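Local coordinates for protein phosphoserine aminotransferase (Bacillus circulans, PDB 2C0R) that catalyses the pyridoxal-phosphate-dependent, reversible transamination between phosphoserine and 3-phosphohydroxypyruvate, serving serine and pyridoxine biosynthesis, at residues Met83-Phe88 with Lys112-Thr117; Tyr97-Ser102 with Lys106-Ala111. The protein carries 1 engineered substitution. All coordinates share one frame; numbering follows the deposited sequence.

How the contacts relate
Both contacts lie in the large mixed-sheet region of the aminotransferase fold, on the same side of the chain's centre and with their own centres about 12 Å apart. Along the chain, helix 76-88, strand 94-99 and helix 102-114 follow one another, so contact 2 is nested inside the loop that contact 1 closes. Helix 102-114 serves both: its middle packs on strand 94-99 in contact 2, and its C-terminal end meets helix 76-88 in contact 1. The two join directly where Pro85 CG rests 3.7 Å from Ala111 CA and where Thr117 touches Leu108 and Ala111. Both also reach the second subunit, which places this corner of the sheet at the dimer interface.

Contact 1: residues Met83-Phe88 with Lys112-Thr117; sequences MIPMNF and KLIGDT
Ile114 is wedged against Pro85 and Met86 in a helix-helix contact between the C-terminal ends of helices 76-88 and 102-114, which pack beside the sheet of this class-V aminotransferase fold. The side chains meet by apolar packing alone, over a small area (144 Å²), and one methyl also rests against a carbonyl oxygen. The Ile114 side chain crosses both partners at about a right angle. CG1 anti to the carbonyl carbon (chi1 -53°) and a further bend at chi2 (-50°) bring CD1 to Met86 CG at 3.6 Å. CG1 itself lies between the two partners, 4.0 Å from both Pro85 CB and Met86 CG. The other branch, CG2, stands 3.7 Å from the carbonyl oxygen of Pro85. Replacing Ile114 with an alanine would take away both branches and would probably open a gap beside Pro85 and deprive Met86 CG of its neighbour. Met86 also packs on Pro222 of the second subunit, and Pro85 on Tyr145 of its own chain, so the contact lies between the sheet and the dimer partner.

Helix 76-88 kinks at Pro85 because the proline nitrogen cannot bond to the preceding turn. The polar bonding nearby belongs to Asn87, which does not face Ile114; its carboxamide bonds to Leu225 O and Tyr227 N. Its ND2 also donates to Met83 O at 2.9 Å, nearly straight at 162°, while Asn87 N reaches the same oxygen from the opposite face of the carbonyl plane.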
ATOM      1  N   MET A  83     -10.342   8.935   6.609  1.00 13.65           N
ATOM      2  CA  MET A  83     -10.416   9.904   5.491  1.00 13.59           C
ATOM      3  C   MET A  83     -11.822  10.370   5.149  1.00 13.20           C
ATOM      4  O   MET A  83     -12.032  11.525   4.780  1.00 13.60           O
ATOM      5  CB  MET A  83      -9.723   9.232   4.316  1.00 14.00           C
ATOM      6  CG  MET A  83      -9.412  10.184   3.171  1.00 16.44           C
ATOM      7  SD  MET A  83      -8.368   9.294   1.957  1.00 15.37           S
ATOM      8  CE  MET A  83      -8.421  10.570   0.655  1.00 16.95           C
ATOM      9  N   ILE A  84     -12.820   9.482   5.302  1.00 14.05           N
ATOM     10  CA  ILE A  84     -14.218   9.904   5.019  1.00 12.78           C
ATOM     11  C   ILE A  84     -14.682  11.043   5.942  1.00 13.96           C
ATOM     12  O   ILE A  84     -15.048  12.139   5.443  1.00 15.31           O
ATOM     13  CB  ILE A  84     -15.107   8.627   5.070  1.00 13.58           C
ATOM     14  CG1 ILE A  84     -14.853   7.707   3.894  1.00 14.49           C
ATOM     15  CG2 ILE A  84     -16.588   8.987   5.204  1.00 16.84           C
ATOM     16  CD1 ILE A  84     -15.207   6.265   4.200  1.00 15.37           C
ATOM     17  N   PRO A  85     -14.687  10.908   7.264  1.00 13.40           N
ATOM     18  CA  PRO A  85     -15.097  12.067   8.080  1.00 15.30           C
ATOM     19  C   PRO A  85     -14.142  13.234   7.913  1.00 16.33           C
ATOM     20  O   PRO A  85     -14.574  14.406   7.940  1.00 16.86           O
ATOM     21  CB  PRO A  85     -15.035  11.511   9.506  1.00 14.63           C
ATOM     22  CG  PRO A  85     -14.219  10.263   9.462  1.00 15.60           C
ATOM     23  CD  PRO A  85     -14.424   9.718   8.081  1.00 15.13           C
ATOM     24  N   MET A  86     -12.846  13.002   7.743  1.00 15.70           N
ATOM     25  CA  MET A  86     -11.949  14.158   7.517  1.00 15.90           C
ATOM     26  C   MET A  86     -12.382  14.972   6.315  1.00 14.63           C
ATOM     27  O   MET A  86     -12.249  16.211   6.327  1.00 14.93           O
ATOM     28  CB  MET A  86     -10.503  13.659   7.353  1.00 14.91           C
ATOM     29  CG  MET A  86      -9.888  13.201   8.661  1.00 17.20           C
ATOM     30  SD  MET A  86      -8.273  12.388   8.405  1.00 20.67           S
ATOM     31  CE  MET A  86      -7.256  13.657   9.176  1.00 31.74           C
ATOM     32  N   ASN A  87     -12.849  14.302   5.276  1.00 14.18           N
ATOM     33  CA  ASN A  87     -13.187  15.041   4.059  1.00 15.04           C
ATOM     34  C   ASN A  87     -14.610  15.606   4.109  1.00 13.78           C
ATOM     35  O   ASN A  87     -14.816  16.653   3.479  1.00 16.71           O
ATOM     36  CB  ASN A  87     -13.036  14.164   2.814  1.00 14.35           C
ATOM     37  CG  ASN A  87     -11.600  14.134   2.336  1.00 13.55           C
ATOM     38  OD1 ASN A  87     -11.298  14.863   1.391  1.00 14.78           O
ATOM     39  ND2 ASN A  87     -10.743  13.362   2.989  1.00 14.64           N
ATOM     40  N   PHE A  88     -15.520  14.944   4.793  1.00 14.88           N
ATOM     41  CA  PHE A  88     -16.941  15.325   4.689  1.00 15.84           C
ATOM     42  C   PHE A  88     -17.592  15.830   5.954  1.00 17.13           C
ATOM     43  O   PHE A  88     -18.678  16.407   5.894  1.00 20.91           O
ATOM     44  CB  PHE A  88     -17.731  14.089   4.226  1.00 16.06           C
ATOM     45  CG  PHE A  88     -17.203  13.597   2.902  1.00 16.28           C
ATOM     46  CD1 PHE A  88     -16.902  12.239   2.794  1.00 17.59           C
ATOM     47  CD2 PHE A  88     -16.968  14.403   1.798  1.00 20.94           C
ATOM     48  CE1 PHE A  88     -16.405  11.688   1.635  1.00 17.48           C
ATOM     49  CE2 PHE A  88     -16.484  13.838   0.624  1.00 18.83           C
ATOM     50  CZ  PHE A  88     -16.201  12.476   0.534  1.00 20.80           C
ATOM     51  N   LYS A 112     -15.532   9.649  15.422  1.00 16.25           N
ATOM     52  CA  LYS A 112     -15.637  10.362  16.705  1.00 17.16           C
ATOM     53  C   LYS A 112     -14.398  11.204  16.974  1.00 18.41           C
ATOM     54  O   LYS A 112     -14.471  12.193  17.688  1.00 21.49           O
ATOM     55  CB  LYS A 112     -15.810   9.339  17.827  1.00 16.50           C
ATOM     56  CG  LYS A 112     -17.197   8.686  17.810  1.00 18.43           C
ATOM     57  CD  LYS A 112     -17.368   7.642  18.894  1.00 26.58           C
ATOM     58  CE  LYS A 112     -18.602   7.895  19.724  1.00 36.90           C
ATOM     59  NZ  LYS A 112     -19.766   7.025  19.504  1.00 55.16           N
ATOM     60  N   LEU A 113     -13.250  10.800  16.446  1.00 16.55           N
ATOM     61  CA  LEU A 113     -12.045  11.607  16.583  1.00 17.80           C
ATOM     62  C   LEU A 113     -12.034  12.890  15.764  1.00 18.18           C
ATOM     63  O   LEU A 113     -11.255  13.797  16.108  1.00 21.91           O
ATOM     64  CB  LEU A 113     -10.845  10.742  16.138  1.00 20.51           C
ATOM     65  CG  LEU A 113     -10.632   9.542  17.051  1.00 21.03           C
ATOM     66  CD1 LEU A 113      -9.529   8.620  16.572  1.00 19.53           C
ATOM     67  CD2 LEU A 113     -10.331  10.006  18.471  1.00 26.55           C
ATOM     68  N   ILE A 114     -12.847  12.954  14.723  1.00 18.28           N
ATOM     69  CA  ILE A 114     -12.943  14.089  13.797  1.00 19.30           C
ATOM     70  C   ILE A 114     -14.069  15.051  14.123  1.00 21.56           C
ATOM     71  O   ILE A 114     -13.986  16.288  13.971  1.00 24.06           O
ATOM     72  CB  ILE A 114     -13.119  13.568  12.362  1.00 18.72           C
ATOM     73  CG1 ILE A 114     -12.067  12.556  11.918  1.00 20.09           C
ATOM     74  CG2 ILE A 114     -13.188  14.753  11.399  1.00 19.52           C
ATOM     75  CD1 ILE A 114     -10.651  12.990  12.158  1.00 19.91           C
ATOM     76  N   GLY A 115     -15.195  14.550  14.598  1.00 21.61           N
ATOM     77  CA  GLY A 115     -16.305  15.423  14.950  1.00 24.78           C
ATOM     78  C   GLY A 115     -17.444  14.664  15.603  1.00 22.28           C
ATOM     79  O   GLY A 115     -17.344  13.527  16.073  1.00 22.27           O
ATOM     80  N   ASP A 116     -18.557  15.353  15.569  1.00 22.06           N
ATOM     81  CA  ASP A 116     -19.822  14.884  16.082  1.00 24.47           C
ATOM     82  C   ASP A 116     -20.364  13.726  15.256  1.00 20.94           C
ATOM     83  O   ASP A 116     -20.256  13.749  14.021  1.00 21.91           O
ATOM     84  CB  ASP A 116     -20.795  16.073  16.054  1.00 24.89           C
ATOM     85  CG  ASP A 116     -20.400  17.058  17.142  1.00 29.43           C
ATOM     86  OD1 ASP A 116     -19.686  16.650  18.090  1.00 29.58           O
ATOM     87  OD2 ASP A 116     -20.852  18.208  16.970  1.00 38.81           O
ATOM     88  N   THR A 117     -20.933  12.747  15.927  1.00 21.45           N
ATOM     89  CA  THR A 117     -21.450  11.598  15.202  1.00 19.36           C
ATOM     90  C   THR A 117     -22.860  11.293  15.669  1.00 20.04           C
ATOM     91  O   THR A 117     -23.300  11.776  16.712  1.00 21.57           O
ATOM     92  CB  THR A 117     -20.587  10.340  15.410  1.00 22.32           C
ATOM     93  OG1 THR A 117     -20.577  10.082  16.827  1.00 23.45           O
ATOM     94  CG2 THR A 117     -19.144  10.526  14.923  1.00 19.08           C
TER

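Contact 2: residues Tyr97-Ser102 with Lys106-Ala111; sequences YVMTGS and KALKEA
Strand Tyr97-Met99 and helix Lys106-Ala111 run roughly antiparallel, at 142° between their directions with axes 9.2 Å apart at closest, as the first strand and the helix of the beta-alpha-beta unit that strand 117-122 completes. Gly101 occupies the N-cap, where its backbone angles would jam a CB against the carbonyl oxygen of Thr100. In the first turn Lys106 N donates to Ser102 O at 3.1 Å, while Ser102 OG turns to Glu155.

Tyr97 makes the largest share of the packing on the strand side. Leu108 CA stands over the centre of its ring, 4.1 Å from the centroid, in a CH-pi contact. Leu108 CD1 touches Tyr97 CD1 at 3.6 Å, and Ala107 CB approaches Tyr97 CE2 obliquely at 3.7 Å. The phenol end is tightly packed: Ala111 CB sits 3.2 Å from Tyr97 OH. Leu108 holds CG anti to the backbone N (chi1 178°); with chi2 at 63°, this turns CD1 to Tyr97 and CD2 to Met99 CE at 3.5 Å. Met99 folds twice, at chi2 and chi3, and crosses Leu108 at about a right angle.

Lys106 and Ala107 also pack on Phe81, a residue of the pyridoxal phosphate pocket. The side-chain packing is apolar, and its polar exception is the Tyr97 hydroxyl. A water that donates to Ala107 O at 2.8 Å may link it to the helix, but the leg from Tyr97 OH is unusually short and therefore doubtful; the bond to Tyr145 OH is what satisfies this buried phenol.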
ATOM      1  N   TYR A  97     -23.899   6.950  11.304  1.00 14.63           N
ATOM      2  CA  TYR A  97     -23.454   5.556  11.134  1.00 15.65           C
ATOM      3  C   TYR A  97     -24.580   4.554  11.371  1.00 13.16           C
ATOM      4  O   TYR A  97     -25.382   4.756  12.284  1.00 15.63           O
ATOM      5  CB  TYR A  97     -22.257   5.263  12.087  1.00 17.48           C
ATOM      6  CG  TYR A  97     -21.009   5.893  11.443  1.00 15.37           C
ATOM      7  CD1 TYR A  97     -20.772   7.253  11.573  1.00 15.33           C
ATOM      8  CD2 TYR A  97     -20.122   5.112  10.720  1.00 13.27           C
ATOM      9  CE1 TYR A  97     -19.672   7.856  11.024  1.00 13.34           C
ATOM     10  CE2 TYR A  97     -19.013   5.733  10.139  1.00 11.94           C
ATOM     11  CZ  TYR A  97     -18.797   7.082  10.300  1.00 13.72           C
ATOM     12  OH  TYR A  97     -17.721   7.716   9.709  1.00 14.93           O
ATOM     13  N   VAL A  98     -24.641   3.517  10.530  1.00 15.98           N
ATOM     14  CA  VAL A  98     -25.477   2.348  10.835  1.00 13.29           C
ATOM     15  C   VAL A  98     -24.600   1.323  11.536  1.00 13.28           C
ATOM     16  O   VAL A  98     -23.597   0.924  10.913  1.00 13.56           O
ATOM     17  CB  VAL A  98     -26.058   1.794   9.542  1.00 13.15           C
ATOM     18  CG1 VAL A  98     -26.957   0.561   9.853  1.00 16.16           C
ATOM     19  CG2 VAL A  98     -26.799   2.852   8.737  1.00 15.81           C
ATOM     20  N   MET A  99     -24.913   0.939  12.762  1.00 14.91           N
ATOM     21  CA  MET A  99     -24.029   0.181  13.629  1.00 14.24           C
ATOM     22  C   MET A  99     -24.444  -1.294  13.611  1.00 14.61           C
ATOM     23  O   MET A  99     -25.372  -1.715  14.272  1.00 18.49           O
ATOM     24  CB  MET A  99     -23.979   0.715  15.062  1.00 13.74           C
ATOM     25  CG  MET A  99     -23.666   2.198  15.123  1.00 15.54           C
ATOM     26  SD  MET A  99     -22.077   2.624  14.321  1.00 16.84           S
ATOM     27  CE  MET A  99     -20.975   1.636  15.349  1.00 16.25           C
ATOM     28  N   THR A 100     -23.706  -2.058  12.797  1.00 14.92           N
ATOM     29  CA  THR A 100     -24.064  -3.446  12.487  1.00 14.53           C
ATOM     30  C   THR A 100     -23.051  -4.429  13.010  1.00 13.04           C
ATOM     31  O   THR A 100     -23.175  -5.634  12.725  1.00 15.12           O
ATOM     32  CB  THR A 100     -24.216  -3.641  10.944  1.00 14.62           C
ATOM     33  OG1 THR A 100     -23.108  -2.954  10.318  1.00 13.37           O
ATOM     34  CG2 THR A 100     -25.501  -2.984  10.473  1.00 16.26           C
ATOM     35  N   GLY A 101     -22.039  -3.984  13.741  1.00 14.75           N
ATOM     36  CA  GLY A 101     -21.077  -4.998  14.194  1.00 14.39           C
ATOM     37  C   GLY A 101     -19.676  -4.397  14.196  1.00 13.85           C
ATOM     38  O   GLY A 101     -19.412  -3.191  14.300  1.00 13.00           O
ATOM     39  N   SER A 102     -18.710  -5.278  14.072  1.00 13.75           N
ATOM     40  CA  SER A 102     -17.322  -4.931  14.337  1.00 13.19           C
ATOM     41  C   SER A 102     -16.746  -3.897  13.415  1.00 12.67           C
ATOM     42  O   SER A 102     -15.993  -2.993  13.850  1.00 15.16           O
ATOM     43  CB  SER A 102     -16.488  -6.220  14.220  1.00 16.55           C
ATOM     44  OG  SER A 102     -16.829  -7.063  15.322  1.00 24.79           O
ATOM     45  N   LYS A 106     -15.584   0.055  14.128  1.00 12.37           N
ATOM     46  CA  LYS A 106     -14.253   0.644  13.862  1.00 13.73           C
ATOM     47  C   LYS A 106     -14.416   1.953  13.102  1.00 13.84           C
ATOM     48  O   LYS A 106     -13.713   2.938  13.295  1.00 15.51           O
ATOM     49  CB  LYS A 106     -13.411  -0.345  13.056  1.00 13.72           C
ATOM     50  CG  LYS A 106     -12.908  -1.500  13.919  1.00 15.80           C
ATOM     51  CD  LYS A 106     -11.665  -1.042  14.657  1.00 19.47           C
ATOM     52  CE  LYS A 106     -10.864  -2.199  15.233  1.00 25.53           C
ATOM     53  NZ  LYS A 106      -9.860  -2.704  14.253  1.00 47.65           N
ATOM     54  N   ALA A 107     -15.391   1.964  12.189  1.00 12.82           N
ATOM     55  CA  ALA A 107     -15.614   3.167  11.367  1.00 13.60           C
ATOM     56  C   ALA A 107     -16.091   4.287  12.258  1.00 14.24           C
ATOM     57  O   ALA A 107     -15.595   5.407  12.126  1.00 15.81           O
ATOM     58  CB  ALA A 107     -16.599   2.896  10.233  1.00 13.48           C
ATOM     59  N   LEU A 108     -17.062   4.029  13.143  1.00 14.85           N
ATOM     60  CA  LEU A 108     -17.576   5.106  13.992  1.00 15.28           C
ATOM     61  C   LEU A 108     -16.467   5.633  14.867  1.00 16.02           C
ATOM     62  O   LEU A 108     -16.390   6.857  15.087  1.00 19.04           O
ATOM     63  CB  LEU A 108     -18.724   4.539  14.854  1.00 15.28           C
ATOM     64  CG  LEU A 108     -19.345   5.538  15.831  1.00 17.55           C
ATOM     65  CD1 LEU A 108     -19.997   6.712  15.097  1.00 21.10           C
ATOM     66  CD2 LEU A 108     -20.336   4.802  16.736  1.00 20.68           C
ATOM     67  N   LYS A 109     -15.613   4.771  15.394  1.00 17.21           N
ATOM     68  CA  LYS A 109     -14.517   5.174  16.249  1.00 17.36           C
ATOM     69  C   LYS A 109     -13.681   6.285  15.597  1.00 16.92           C
ATOM     70  O   LYS A 109     -13.365   7.294  16.232  1.00 18.16           O
ATOM     71  CB  LYS A 109     -13.658   3.941  16.576  1.00 18.40           C
ATOM     72  CG  LYS A 109     -12.260   4.389  17.105  1.00 20.65           C
ATOM     73  CD  LYS A 109     -11.527   3.087  17.471  1.00 29.41           C
ATOM     74  CE  LYS A 109     -10.427   3.400  18.459  1.00 36.13           C
ATOM     75  NZ  LYS A 109      -9.465   2.266  18.536  1.00 48.54           N
ATOM     76  N   GLU A 110     -13.331   6.120  14.321  1.00 16.12           N
ATOM     77  CA  GLU A 110     -12.499   7.152  13.717  1.00 15.32           C
ATOM     78  C   GLU A 110     -13.291   8.436  13.551  1.00 15.68           C
ATOM     79  O   GLU A 110     -12.753   9.532  13.742  1.00 17.20           O
ATOM     80  CB  GLU A 110     -11.920   6.705  12.358  1.00 17.28           C
ATOM     81  CG  GLU A 110     -11.010   5.505  12.518  1.00 18.35           C
ATOM     82  CD  GLU A 110      -9.916   5.804  13.520  1.00 17.81           C
ATOM     83  OE1 GLU A 110      -9.215   6.799  13.297  1.00 19.14           O
ATOM     84  OE2 GLU A 110      -9.805   5.017  14.470  1.00 18.38           O
ATOM     85  N   ALA A 111     -14.575   8.308  13.196  1.00 14.65           N
ATOM     86  CA  ALA A 111     -15.325   9.550  12.973  1.00 16.53           C
ATOM     87  C   ALA A 111     -15.422  10.348  14.262  1.00 17.52           C
ATOM     88  O   ALA A 111     -15.388  11.569  14.241  1.00 19.47           O
ATOM     89  CB  ALA A 111     -16.700   9.265  12.368  1.00 18.34           C
TER
HETATM   90  O   HOH W   1     -15.571   6.375   9.529  1.00 14.78           O